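DegV domain-containing protein spr0652 (Streptococcus pneumoniae, PDB 6CNG) binds linoleic acid and probably other long-chain fatty acids, consistent with a role as a lipid-carrying FakB partner of the fatty acid kinase system. Local coordinates at residues Gly30-Gln35 and Pro280-Cys285; Val48-Gln53 and Ala84-Asp89; Glu150-Leu155 and Glu167-Tyr172. All coordinates share one frame; numbering follows the deposited sequence.

Overall arrangement
The first strand, 23-28, is followed by a loop that supplies 30-35, which meets 280-285 only near the C terminus; contact 1 thus spans most of the protein and joins the first mixed sheet to the edge strand and following helix of the second. Within that span, contact 2 closes a short loop early, pairing strand 43-54 with strand 82-84 beside the lipid carboxylate. Contact 3 comes later, between the successive helices 143-157 and 162-174. Contacts 2 and 3 lie in series, with nearest atoms about 13 Å apart, whereas contact 1 touches both: G283 and L284 meet I52, and Y33 reaches E150.

Contact 1: residues Gly30-Gln35 and Pro280-Cys285; sequences GCDYRQ and PTSGLC
D32 and S282 make the direct polar link of this contact. The backbone N of S282 donates to OD1 of D32 over 3.2 Å, with an N-H...O angle of 154°, and meets the oxygen on its anti side, slightly off the carboxylate plane. With CG of D32 set beside its own backbone N (chi1 -53°), the carboxylate swings across to residues 281-282, where OD1 also lies 3.5 Å from CA of T281. Lying near the N-terminal end of helix 283-289, the carboxylate may gain some stabilisation from the helix dipole. A second link runs through water, a single molecule donating both to O of D32 and to O of P280, each 2.6 Å away.

Capping bonds define the start of the helix. S282 is the N-cap residue: its OG accepts from N of C285 at 3.1 Å and is also bonded to O of S29. D61 completes the helix start from outside, its two carboxylate oxygens taking the amides of G283 and L284, while OD1 forms a salt bridge with NH2 of R34. The guanidinium thereby held lies with one face over CB of S282, 4.4 Å from NH1.

Packing contacts are fewer. SG of C285 approaches O of G30 to 3.4 Å, and CD1 of L284 lies 4.5 Å from CA of G30, on a side chain that also comes within about 4 Å of the bound linoleic acid.

Around this junction, C31 and Y33 rest on helix 143-157, whose D146 accepts from N of D32. T281 follows edge strand 275-280, and both D32 and T281 pack on A252 of the adjacent strand 247-253.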
ATOM      1  N   GLY A  30       0.054  -5.570  -0.345  1.00 16.15           N
ATOM      2  CA  GLY A  30      -0.302  -4.230   0.066  1.00 18.61           C
ATOM      3  C   GLY A  30       0.141  -3.158  -0.904  1.00 15.37           C
ATOM      4  O   GLY A  30      -0.280  -2.007  -0.760  1.00 18.14           O
ATOM      5  N   CYS A  31       1.015  -3.514  -1.852  1.00 15.96           N
ATOM      6  CA  CYS A  31       1.337  -2.723  -3.035  1.00 15.82           C
ATOM      7  C   CYS A  31       0.349  -3.066  -4.139  1.00 16.02           C
ATOM      8  O   CYS A  31       0.027  -4.230  -4.366  1.00 15.93           O
ATOM      9  CB  CYS A  31       2.748  -3.058  -3.528  1.00 17.65           C
ATOM     10  SG  CYS A  31       3.297  -2.314  -5.086  1.00 16.40           S
ATOM     11  N   ASP A  32      -0.118  -2.049  -4.833  1.00 17.32           N
ATOM     12  CA  ASP A  32      -1.161  -2.250  -5.817  1.00 15.05           C
ATOM     13  C   ASP A  32      -0.646  -2.629  -7.192  1.00 16.11           C
ATOM     14  O   ASP A  32      -1.455  -3.034  -8.024  1.00 18.36           O
ATOM     15  CB  ASP A  32      -1.999  -0.975  -5.905  1.00 18.80           C
ATOM     16  CG  ASP A  32      -2.506  -0.535  -4.546  1.00 16.52           C
ATOM     17  OD1 ASP A  32      -3.272  -1.275  -3.927  1.00 16.44           O
ATOM     18  OD2 ASP A  32      -2.092   0.525  -4.086  1.00 16.55           O
ATOM     19  N   TYR A  33       0.657  -2.511  -7.446  1.00 13.85           N
ATOM     20  CA  TYR A  33       1.234  -2.891  -8.728  1.00 14.25           C
ATOM     21  C   TYR A  33       1.245  -4.408  -8.885  1.00 11.93           C
ATOM     22  O   TYR A  33       1.683  -5.132  -7.990  1.00 14.07           O
ATOM     23  CB  TYR A  33       2.680  -2.383  -8.821  1.00 14.50           C
ATOM     24  CG  TYR A  33       2.848  -0.895  -8.999  1.00 13.35           C
ATOM     25  CD1 TYR A  33       2.108  -0.194  -9.925  1.00 15.81           C
ATOM     26  CD2 TYR A  33       3.749  -0.195  -8.232  1.00 13.53           C
ATOM     27  CE1 TYR A  33       2.274   1.167 -10.080  1.00 19.53           C
ATOM     28  CE2 TYR A  33       3.922   1.152  -8.377  1.00 18.11           C
ATOM     29  CZ  TYR A  33       3.190   1.835  -9.299  1.00 18.67           C
ATOM     30  OH  TYR A  33       3.388   3.201  -9.415  1.00 25.45           O
ATOM     31  N   ARG A  34       0.794  -4.887 -10.046  1.00 18.05           N
ATOM     32  CA  ARG A  34       1.140  -6.235 -10.485  1.00 19.76           C
ATOM     33  C   ARG A  34       2.328  -6.217 -11.438  1.00 20.65           C
ATOM     34  O   ARG A  34       3.132  -7.155 -11.449  1.00 19.74           O
ATOM     35  CB  ARG A  34      -0.052  -6.925 -11.164  1.00 23.33           C
ATOM     36  CG  ARG A  34      -1.454  -6.673 -10.563  1.00 23.39           C
ATOM     37  CD  ARG A  34      -1.595  -7.258  -9.189  1.00 25.40           C
ATOM     38  NE  ARG A  34      -2.981  -7.601  -8.894  1.00 32.01           N
ATOM     39  CZ  ARG A  34      -3.382  -8.168  -7.761  1.00 31.45           C
ATOM     40  NH1 ARG A  34      -2.505  -8.444  -6.811  1.00 27.01           N
ATOM     41  NH2 ARG A  34      -4.659  -8.465  -7.582  1.00 28.44           N
ATOM     42  N   GLN A  35       2.453  -5.134 -12.198  1.00 20.09           N
ATOM     43  CA  GLN A  35       3.591  -4.868 -13.050  1.00 16.88           C
ATOM     44  C   GLN A  35       4.092  -3.484 -12.694  1.00 16.55           C
ATOM     45  O   GLN A  35       3.294  -2.568 -12.526  1.00 20.22           O
ATOM     46  CB  GLN A  35       3.182  -4.833 -14.536  1.00 17.36           C
ATOM     47  CG  GLN A  35       2.578  -6.124 -15.090  1.00 22.62           C
ATOM     48  CD  GLN A  35       2.049  -5.988 -16.508  1.00 22.01           C
ATOM     49  OE1 GLN A  35       2.487  -6.690 -17.411  1.00 27.87           O
ATOM     50  NE2 GLN A  35       1.100  -5.097 -16.702  1.00 23.03           N
ATOM     51  N   PRO A 280      -6.193   0.809  -9.337  1.00 14.11           N
ATOM     52  CA  PRO A 280      -7.133  -0.016  -8.593  1.00 13.74           C
ATOM     53  C   PRO A 280      -6.423  -0.713  -7.436  1.00 11.05           C
ATOM     54  O   PRO A 280      -5.258  -1.096  -7.528  1.00 14.08           O
ATOM     55  CB  PRO A 280      -7.641  -0.997  -9.652  1.00 15.11           C
ATOM     56  CG  PRO A 280      -6.537  -1.116 -10.587  1.00 17.72           C
ATOM     57  CD  PRO A 280      -5.755   0.149 -10.570  1.00 13.68           C
ATOM     58  N   THR A 281      -7.132  -0.855  -6.332  1.00 12.84           N
ATOM     59  CA  THR A 281      -6.567  -1.545  -5.190  1.00 12.83           C
ATOM     60  C   THR A 281      -6.312  -3.022  -5.485  1.00 12.83           C
ATOM     61  O   THR A 281      -6.990  -3.647  -6.310  1.00 16.64           O
ATOM     62  CB  THR A 281      -7.526  -1.421  -4.017  1.00 13.03           C
ATOM     63  OG1 THR A 281      -8.867  -1.556  -4.484  1.00 15.31           O
ATOM     64  CG2 THR A 281      -7.389  -0.091  -3.375  1.00 15.38           C
ATOM     65  N   SER A 282      -5.341  -3.585  -4.766  1.00 13.52           N
ATOM     66  CA  SER A 282      -5.109  -5.012  -4.740  1.00 13.40           C
ATOM     67  C   SER A 282      -6.252  -5.721  -4.028  1.00 10.31           C
ATOM     68  O   SER A 282      -7.163  -5.113  -3.479  1.00 13.73           O
ATOM     69  CB  SER A 282      -3.798  -5.317  -4.020  1.00 14.50           C
ATOM     70  OG  SER A 282      -3.822  -4.922  -2.679  1.00 13.89           O
ATOM     71  N   GLY A 283      -6.191  -7.048  -4.034  1.00 17.60           N
ATOM     72  CA  GLY A 283      -7.182  -7.822  -3.306  1.00 17.37           C
ATOM     73  C   GLY A 283      -7.149  -7.527  -1.827  1.00 10.40           C
ATOM     74  O   GLY A 283      -8.182  -7.323  -1.197  1.00 14.07           O
ATOM     75  N   LEU A 284      -5.950  -7.450  -1.268  1.00 14.36           N
ATOM     76  CA  LEU A 284      -5.792  -7.144   0.138  1.00 12.18           C
ATOM     77  C   LEU A 284      -6.280  -5.747   0.436  1.00 10.25           C
ATOM     78  O   LEU A 284      -7.024  -5.524   1.387  1.00 14.57           O
ATOM     79  CB  LEU A 284      -4.317  -7.255   0.462  1.00 12.80           C
ATOM     80  CG  LEU A 284      -3.943  -7.127   1.923  1.00 17.69           C
ATOM     81  CD1 LEU A 284      -3.877  -5.683   2.335  1.00 21.85           C
ATOM     82  CD2 LEU A 284      -4.923  -7.913   2.770  1.00 16.49           C
ATOM     83  N   CYS A 285      -5.834  -4.789  -0.337  1.00 12.41           N
ATOM     84  CA  CYS A 285      -6.243  -3.425  -0.070  1.00 14.14           C
ATOM     85  C   CYS A 285      -7.719  -3.235  -0.329  1.00 10.26           C
ATOM     86  O   CYS A 285      -8.364  -2.478   0.386  1.00 13.17           O
ATOM     87  CB  CYS A 285      -5.395  -2.464  -0.876  1.00 12.50           C
ATOM     88  SG  CYS A 285      -3.672  -2.404  -0.307  1.00 17.45           S
TER
HETATM   89  O   HOH W   1      -3.350  -1.703  -9.225  1.00 24.69           O

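Contact 2: residues Val48-Gln53 and Ala84-Asp89; sequences VPLTIQ and ACPSPD. With EIC (linoleic acid), chain C.
N of A84 donates to O of T51 at 2.9 Å, the donor standing 30° out of the carbonyl plane. The return bond, from N of T51 to O of A84, measures 3.1 Å and is nearly straight at 169°. Together they make T51 and A84 an antiparallel hydrogen-bonded pair. Their side chains share one face of the sheet, where OG1 of T51 comes 3.3 Å from CB of A84. A water bridges that hydroxyl to O of C85.

O of A84 is also closely covered by L50, whose CB sits 3.1 Å from it. Beyond CB the leucine forks: CD1 packs on CD of P86 at 3.6 Å, and CD2 lies between CA of C85 and C2 of the linoleic acid, 3.4 Å from the latter.

Through this pairing, short strand 82-84 is added to strand 43-54 of the first mixed sheet of the DegV fold, and the junction forms part of the wall around the lipid head group. L50, A84 and C85 all belong to the pocket; the fatty-acid carboxylate is hydrogen-bonded to OG of S111, and CB of C85 lies 3.6 Å from its O1. The neighbouring S83 and S111 are, by similarity, palmitate-binding residues.

At the V48 end, a chi1 of 180° turns CG1 of V48 away from the backbone N and against CB of P86, 3.6 Å off. Y91 of helix 88-95 touches both V48 and P86. S87 N-caps this helix, its OG accepting from N of D89.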
ATOM      1  N   VAL A  48       4.470 -10.422  -3.776  1.00 16.15           N
ATOM      2  CA  VAL A  48       4.278 -11.607  -2.941  1.00 15.13           C
ATOM      3  C   VAL A  48       2.884 -11.531  -2.336  1.00 11.78           C
ATOM      4  O   VAL A  48       2.606 -10.662  -1.492  1.00 13.58           O
ATOM      5  CB  VAL A  48       5.367 -11.716  -1.870  1.00 14.06           C
ATOM      6  CG1 VAL A  48       5.134 -12.957  -1.019  1.00 16.48           C
ATOM      7  CG2 VAL A  48       6.722 -11.708  -2.516  1.00 16.28           C
ATOM      8  N   PRO A  49       1.980 -12.428  -2.715  1.00 15.98           N
ATOM      9  CA  PRO A  49       0.585 -12.281  -2.310  1.00 17.65           C
ATOM     10  C   PRO A  49       0.342 -12.636  -0.854  1.00 13.86           C
ATOM     11  O   PRO A  49       0.884 -13.598  -0.312  1.00 15.70           O
ATOM     12  CB  PRO A  49      -0.134 -13.269  -3.231  1.00 18.39           C
ATOM     13  CG  PRO A  49       0.860 -14.283  -3.495  1.00 17.09           C
ATOM     14  CD  PRO A  49       2.167 -13.608  -3.576  1.00 17.90           C
ATOM     15  N   LEU A  50      -0.499 -11.840  -0.224  1.00 17.19           N
ATOM     16  CA  LEU A  50      -1.181 -12.294   0.975  1.00 16.85           C
ATOM     17  C   LEU A  50      -2.427 -13.071   0.566  1.00 16.05           C
ATOM     18  O   LEU A  50      -2.811 -13.104  -0.600  1.00 15.49           O
ATOM     19  CB  LEU A  50      -1.548 -11.109   1.877  1.00 15.59           C
ATOM     20  CG  LEU A  50      -0.400 -10.634   2.763  1.00 16.65           C
ATOM     21  CD1 LEU A  50       0.550  -9.737   2.023  1.00 15.60           C
ATOM     22  CD2 LEU A  50      -0.893  -9.957   4.004  1.00 20.65           C
ATOM     23  N   THR A  51      -3.076 -13.673   1.549  1.00 16.28           N
ATOM     24  CA  THR A  51      -4.271 -14.451   1.294  1.00 16.66           C
ATOM     25  C   THR A  51      -5.428 -13.882   2.085  1.00 12.79           C
ATOM     26  O   THR A  51      -5.242 -13.232   3.112  1.00 16.12           O
ATOM     27  CB  THR A  51      -4.080 -15.907   1.688  1.00 20.67           C
ATOM     28  OG1 THR A  51      -3.755 -15.978   3.076  1.00 22.45           O
ATOM     29  CG2 THR A  51      -2.970 -16.519   0.891  1.00 23.79           C
ATOM     30  N   ILE A  52      -6.626 -14.139   1.573  1.00 16.65           N
ATOM     31  CA  ILE A  52      -7.880 -13.786   2.219  1.00 15.37           C
ATOM     32  C   ILE A  52      -8.755 -15.028   2.243  1.00 16.70           C
ATOM     33  O   ILE A  52      -9.076 -15.578   1.191  1.00 22.06           O
ATOM     34  CB  ILE A  52      -8.597 -12.659   1.466  1.00 20.39           C
ATOM     35  CG1 ILE A  52      -7.750 -11.378   1.538  1.00 26.63           C
ATOM     36  CG2 ILE A  52      -9.965 -12.425   2.047  1.00 19.80           C
ATOM     37  CD1 ILE A  52      -7.826 -10.530   0.317  1.00 28.84           C
ATOM     38  N   GLN A  53      -9.130 -15.468   3.428  1.00 17.85           N
ATOM     39  CA  GLN A  53      -9.955 -16.656   3.595  1.00 19.65           C
ATOM     40  C   GLN A  53     -11.406 -16.237   3.795  1.00 18.32           C
ATOM     41  O   GLN A  53     -11.707 -15.473   4.713  1.00 19.22           O
ATOM     42  CB  GLN A  53      -9.453 -17.446   4.805  1.00 20.21           C
ATOM     43  CG  GLN A  53     -10.192 -18.772   5.087  1.00 33.01           C
ATOM     44  CD  GLN A  53     -10.300 -19.123   6.592  1.00 48.26           C
ATOM     45  OE1 GLN A  53     -11.328 -18.877   7.242  1.00 51.96           O
ATOM     46  NE2 GLN A  53      -9.238 -19.706   7.137  1.00 50.64           N
ATOM     47  N   ALA A  84      -4.126 -13.282   5.803  1.00 14.63           N
ATOM     48  CA  ALA A  84      -2.895 -13.877   6.302  1.00 17.86           C
ATOM     49  C   ALA A  84      -1.713 -13.365   5.502  1.00 10.75           C
ATOM     50  O   ALA A  84      -1.834 -13.071   4.317  1.00 17.17           O
ATOM     51  CB  ALA A  84      -2.891 -15.401   6.188  1.00 18.12           C
ATOM     52  N   CYS A  85      -0.576 -13.302   6.155  1.00 14.39           N
ATOM     53  CA  CYS A  85       0.625 -12.719   5.573  1.00 15.60           C
ATOM     54  C   CYS A  85       1.448 -13.790   4.875  1.00 17.57           C
ATOM     55  O   CYS A  85       1.222 -14.985   5.048  1.00 19.93           O
ATOM     56  CB  CYS A  85       1.449 -12.039   6.668  1.00 13.31           C
ATOM     57  SG  CYS A  85       2.197 -13.137   7.840  1.00 20.78           S
ATOM     58  N   PRO A  86       2.445 -13.390   4.082  1.00 17.24           N
ATOM     59  CA  PRO A  86       3.273 -14.377   3.403  1.00 17.80           C
ATOM     60  C   PRO A  86       4.194 -15.114   4.349  1.00 15.61           C
ATOM     61  O   PRO A  86       4.666 -14.589   5.359  1.00 15.99           O
ATOM     62  CB  PRO A  86       4.084 -13.533   2.422  1.00 16.84           C
ATOM     63  CG  PRO A  86       3.316 -12.291   2.298  1.00 15.76           C
ATOM     64  CD  PRO A  86       2.826 -12.041   3.665  1.00 15.89           C
ATOM     65  N   SER A  87       4.438 -16.357   3.989  1.00 17.40           N
ATOM     66  CA  SER A  87       5.402 -17.161   4.684  1.00 15.50           C
ATOM     67  C   SER A  87       6.799 -16.642   4.386  1.00 14.76           C
ATOM     68  O   SER A  87       7.052 -16.065   3.331  1.00 15.91           O
ATOM     69  CB  SER A  87       5.312 -18.573   4.173  1.00 17.02           C
ATOM     70  OG  SER A  87       6.417 -19.329   4.591  1.00 23.01           O
ATOM     71  N   PRO A  88       7.722 -16.846   5.293  1.00 14.74           N
ATOM     72  CA  PRO A  88       9.118 -16.569   4.979  1.00 12.69           C
ATOM     73  C   PRO A  88       9.569 -17.277   3.725  1.00 14.21           C
ATOM     74  O   PRO A  88      10.333 -16.708   2.942  1.00 15.02           O
ATOM     75  CB  PRO A  88       9.841 -17.099   6.220  1.00 13.11           C
ATOM     76  CG  PRO A  88       8.851 -17.110   7.263  1.00 13.12           C
ATOM     77  CD  PRO A  88       7.572 -17.415   6.631  1.00 17.43           C
ATOM     78  N   ASP A  89       9.098 -18.513   3.526  1.00 17.39           N
ATOM     79  CA  ASP A  89       9.433 -19.284   2.341  1.00 12.91           C
ATOM     80  C   ASP A  89       8.949 -18.598   1.079  1.00 11.95           C
ATOM     81  O   ASP A  89       9.615 -18.649   0.047  1.00 15.23           O
ATOM     82  CB  ASP A  89       8.793 -20.650   2.466  1.00 18.22           C
ATOM     83  CG  ASP A  89       9.133 -21.517   1.336  1.00 28.79           C
ATOM     84  OD1 ASP A  89      10.333 -21.818   1.191  1.00 33.36           O
ATOM     85  OD2 ASP A  89       8.216 -21.879   0.575  1.00 35.54           O
TER
HETATM   86  C1  EIC C 301      -2.455  -9.746   7.272  1.00 14.19           C
HETATM   87  C2  EIC C 301      -2.666  -8.459   6.484  1.00 13.81           C
HETATM   88  C3  EIC C 301      -3.311  -7.349   7.284  1.00 14.76           C
HETATM   89  C4  EIC C 301      -3.220  -6.023   6.566  1.00 14.42           C
HETATM   90  C5  EIC C 301      -3.770  -4.887   7.401  1.00 16.08           C
HETATM   91  C6  EIC C 301      -3.577  -3.532   6.729  1.00 19.13           C
HETATM   92  C7  EIC C 301      -4.549  -3.275   5.570  1.00 18.75           C
HETATM   93  C8  EIC C 301      -4.201  -1.991   4.840  1.00 16.27           C
HETATM   94  C9  EIC C 301      -5.116  -1.872   3.645  1.00 16.21           C
HETATM   95  C10 EIC C 301      -6.220  -1.159   3.694  1.00 14.76           C
HETATM   96  C11 EIC C 301      -6.670  -0.421   4.948  1.00 16.94           C
HETATM   97  C12 EIC C 301      -7.055   0.975   4.476  1.00 18.47           C
HETATM   98  C13 EIC C 301      -6.630   2.094   5.024  1.00 15.79           C
HETATM   99  C14 EIC C 301      -5.719   2.113   6.233  1.00 18.26           C
HETATM  100  C15 EIC C 301      -4.248   2.036   5.833  1.00 16.27           C
HETATM  101  C16 EIC C 301      -3.380   2.088   7.082  1.00 17.70           C
HETATM  102  C17 EIC C 301      -1.933   1.855   6.759  1.00 14.59           C
HETATM  103  C18 EIC C 301      -1.124   1.873   8.037  1.00 15.71           C
HETATM  104  O1  EIC C 301      -1.326 -10.042   7.749  1.00 18.05           O
HETATM  105  O2  EIC C 301      -3.430 -10.518   7.446  1.00 19.13           O
HETATM  106  O   HOH W   2      -0.659 -16.292   3.167  1.00 27.91           O

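Contact 3: residues Glu150-Leu155 and Glu167-Tyr172; sequences EKLNDL and EAITAY
One face of the Y172 ring is covered by the aliphatic chain of K151. CG of K151 makes a CH-pi contact 3.8 Å from the ring centroid, 21° off the normal and offset toward the rim. The two residues belong to the antiparallel helical hairpin formed by helices 143-157 and 162-174, whose local axes approach to 10.2 Å at 146°.

Bends at chi2 and chi3 curl the lysine over the ring, so that CB, CG and CE all lie above the same face, with CE 3.7 Å from CE1 of Y172. The polar ends part company: OH of Y172 is hydrogen-bonded to E299 on strand 294-300, while NZ of K151 bonds to a glycerol, probably from crystallisation, and forms a long ion pair with D154, whose OD2 also forms a salt bridge with R248.

Beside the ring, CD1 of I169 packs against CG of K151. The isoleucine meets L152 at about a right angle, and this packing is tight, with CG1 of I169 only 3.4 Å from CD2 of L152. L152 also reaches I25, F102 and V104, joining the hairpin to the first sheet. One turn on, CD2 of L155 rests 3.8 Å from CB of A168.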
ATOM      1  N   GLU A 150       7.985   2.736  -7.019  1.00 11.26           N
ATOM      2  CA  GLU A 150       8.347   3.571  -8.140  1.00 13.14           C
ATOM      3  C   GLU A 150       9.682   4.261  -7.906  1.00 12.99           C
ATOM      4  O   GLU A 150      10.507   4.357  -8.820  1.00 13.03           O
ATOM      5  CB  GLU A 150       7.256   4.608  -8.368  1.00 13.25           C
ATOM      6  CG  GLU A 150       7.719   5.695  -9.317  1.00 16.55           C
ATOM      7  CD  GLU A 150       6.633   6.672  -9.712  1.00 17.72           C
ATOM      8  OE1 GLU A 150       6.863   7.464 -10.650  1.00 18.13           O
ATOM      9  OE2 GLU A 150       5.555   6.626  -9.093  1.00 18.52           O
ATOM     10  N   LYS A 151       9.909   4.759  -6.697  1.00 11.51           N
ATOM     11  CA  LYS A 151      11.137   5.473  -6.430  1.00 11.24           C
ATOM     12  C   LYS A 151      12.333   4.544  -6.440  1.00 13.26           C
ATOM     13  O   LYS A 151      13.398   4.906  -6.937  1.00 14.79           O
ATOM     14  CB  LYS A 151      11.036   6.184  -5.097  1.00 12.91           C
ATOM     15  CG  LYS A 151      12.294   6.950  -4.749  1.00 12.32           C
ATOM     16  CD  LYS A 151      12.700   7.989  -5.776  1.00 14.79           C
ATOM     17  CE  LYS A 151      11.611   8.969  -6.056  1.00 18.26           C
ATOM     18  NZ  LYS A 151      12.092  10.247  -6.656  1.00 29.17           N
ATOM     19  N   LEU A 152      12.207   3.366  -5.870  1.00 11.70           N
ATOM     20  CA  LEU A 152      13.324   2.453  -5.955  1.00 11.49           C
ATOM     21  C   LEU A 152      13.715   2.241  -7.410  1.00 14.86           C
ATOM     22  O   LEU A 152      14.902   2.276  -7.758  1.00 12.24           O
ATOM     23  CB  LEU A 152      12.944   1.144  -5.305  1.00 12.56           C
ATOM     24  CG  LEU A 152      12.776   1.133  -3.804  1.00 14.94           C
ATOM     25  CD1 LEU A 152      12.195  -0.144  -3.325  1.00 15.77           C
ATOM     26  CD2 LEU A 152      14.129   1.338  -3.159  1.00 13.82           C
ATOM     27  N   ASN A 153      12.720   2.057  -8.279  1.00 11.84           N
ATOM     28  CA  ASN A 153      12.987   1.872  -9.691  1.00 11.62           C
ATOM     29  C   ASN A 153      13.650   3.091 -10.287  1.00 11.83           C
ATOM     30  O   ASN A 153      14.613   2.976 -11.041  1.00 14.07           O
ATOM     31  CB  ASN A 153      11.680   1.586 -10.424  1.00 15.37           C
ATOM     32  CG  ASN A 153      11.909   1.012 -11.811  1.00 14.62           C
ATOM     33  OD1 ASN A 153      12.552  -0.024 -11.954  1.00 13.81           O
ATOM     34  ND2 ASN A 153      11.379   1.678 -12.831  1.00 16.34           N
ATOM     35  N   ASP A 154      13.114   4.267  -9.996  1.00 15.53           N
ATOM     36  CA  ASP A 154      13.765   5.505 -10.385  1.00 15.98           C
ATOM     37  C   ASP A 154      15.244   5.479 -10.008  1.00 17.67           C
ATOM     38  O   ASP A 154      16.119   5.675 -10.853  1.00 19.86           O
ATOM     39  CB  ASP A 154      13.086   6.670  -9.668  1.00 18.27           C
ATOM     40  CG  ASP A 154      11.763   7.081 -10.270  1.00 22.20           C
ATOM     41  OD1 ASP A 154      11.290   6.484 -11.261  1.00 23.18           O
ATOM     42  OD2 ASP A 154      11.193   8.043  -9.709  1.00 27.33           O
ATOM     43  N   LEU A 155      15.533   5.244  -8.722  1.00 14.56           N
ATOM     44  CA  LEU A 155      16.903   5.315  -8.223  1.00 15.24           C
ATOM     45  C   LEU A 155      17.816   4.345  -8.942  1.00 16.02           C
ATOM     46  O   LEU A 155      18.983   4.663  -9.169  1.00 17.68           O
ATOM     47  CB  LEU A 155      16.966   5.066  -6.717  1.00 15.07           C
ATOM     48  CG  LEU A 155      16.073   5.942  -5.845  1.00 15.80           C
ATOM     49  CD1 LEU A 155      15.888   5.331  -4.519  1.00 14.42           C
ATOM     50  CD2 LEU A 155      16.619   7.320  -5.711  1.00 18.62           C
ATOM     51  N   GLU A 167      20.349   4.471   0.982  1.00 17.55           N
ATOM     52  CA  GLU A 167      20.402   5.804   1.565  1.00 21.35           C
ATOM     53  C   GLU A 167      19.280   6.676   1.009  1.00 18.23           C
ATOM     54  O   GLU A 167      18.521   7.290   1.760  1.00 19.43           O
ATOM     55  CB  GLU A 167      21.804   6.365   1.280  1.00 27.18           C
ATOM     56  CG  GLU A 167      22.002   7.863   1.403  1.00 43.91           C
ATOM     57  CD  GLU A 167      23.425   8.293   1.007  1.00 58.20           C
ATOM     58  OE1 GLU A 167      24.284   7.397   0.819  1.00 60.19           O
ATOM     59  OE2 GLU A 167      23.680   9.521   0.883  1.00 61.53           O
ATOM     60  N   ALA A 168      19.131   6.698  -0.303  1.00 16.18           N
ATOM     61  CA  ALA A 168      18.177   7.607  -0.917  1.00 15.65           C
ATOM     62  C   ALA A 168      16.739   7.223  -0.610  1.00 14.88           C
ATOM     63  O   ALA A 168      15.885   8.099  -0.504  1.00 16.10           O
ATOM     64  CB  ALA A 168      18.406   7.635  -2.418  1.00 18.19           C
ATOM     65  N   ILE A 169      16.432   5.927  -0.525  1.00 14.34           N
ATOM     66  CA  ILE A 169      15.059   5.503  -0.258  1.00 14.41           C
ATOM     67  C   ILE A 169      14.703   5.706   1.207  1.00 13.34           C
ATOM     68  O   ILE A 169      13.557   6.007   1.539  1.00 15.68           O
ATOM     69  CB  ILE A 169      14.837   4.050  -0.703  1.00 11.18           C
ATOM     70  CG1 ILE A 169      13.342   3.760  -0.851  1.00 16.69           C
ATOM     71  CG2 ILE A 169      15.459   3.057   0.263  1.00 13.69           C
ATOM     72  CD1 ILE A 169      12.642   4.432  -2.063  1.00 13.50           C
ATOM     73  N   THR A 170      15.665   5.557   2.108  1.00 16.39           N
ATOM     74  CA  THR A 170      15.397   5.903   3.490  1.00 17.63           C
ATOM     75  C   THR A 170      15.045   7.376   3.610  1.00 13.24           C
ATOM     76  O   THR A 170      14.091   7.743   4.301  1.00 15.87           O
ATOM     77  CB  THR A 170      16.596   5.542   4.350  1.00 14.69           C
ATOM     78  OG1 THR A 170      16.869   4.135   4.229  1.00 17.07           O
ATOM     79  CG2 THR A 170      16.277   5.828   5.753  1.00 17.92           C
ATOM     80  N   ALA A 171      15.765   8.224   2.895  1.00 14.10           N
ATOM     81  CA  ALA A 171      15.451   9.638   2.904  1.00 13.01           C
ATOM     82  C   ALA A 171      14.108   9.899   2.260  1.00 14.65           C
ATOM     83  O   ALA A 171      13.318  10.683   2.782  1.00 17.87           O
ATOM     84  CB  ALA A 171      16.544  10.408   2.181  1.00 17.58           C
ATOM     85  N   TYR A 172      13.810   9.221   1.150  1.00 15.95           N
ATOM     86  CA  TYR A 172      12.563   9.476   0.446  1.00 15.07           C
ATOM     87  C   TYR A 172      11.368   9.105   1.304  1.00 13.34           C
ATOM     88  O   TYR A 172      10.328   9.757   1.252  1.00 13.83           O
ATOM     89  CB  TYR A 172      12.546   8.695  -0.866  1.00 13.53           C
ATOM     90  CG  TYR A 172      11.302   8.917  -1.718  1.00 11.26           C
ATOM     91  CD1 TYR A 172      11.054  10.135  -2.303  1.00 11.40           C
ATOM     92  CD2 TYR A 172      10.393   7.898  -1.946  1.00 11.30           C
ATOM     93  CE1 TYR A 172       9.942  10.335  -3.055  1.00 13.90           C
ATOM     94  CE2 TYR A 172       9.283   8.089  -2.713  1.00 11.03           C
ATOM     95  CZ  TYR A 172       9.058   9.303  -3.269  1.00 13.84           C
ATOM     96  OH  TYR A 172       7.945   9.517  -4.042  1.00 13.15           O
TER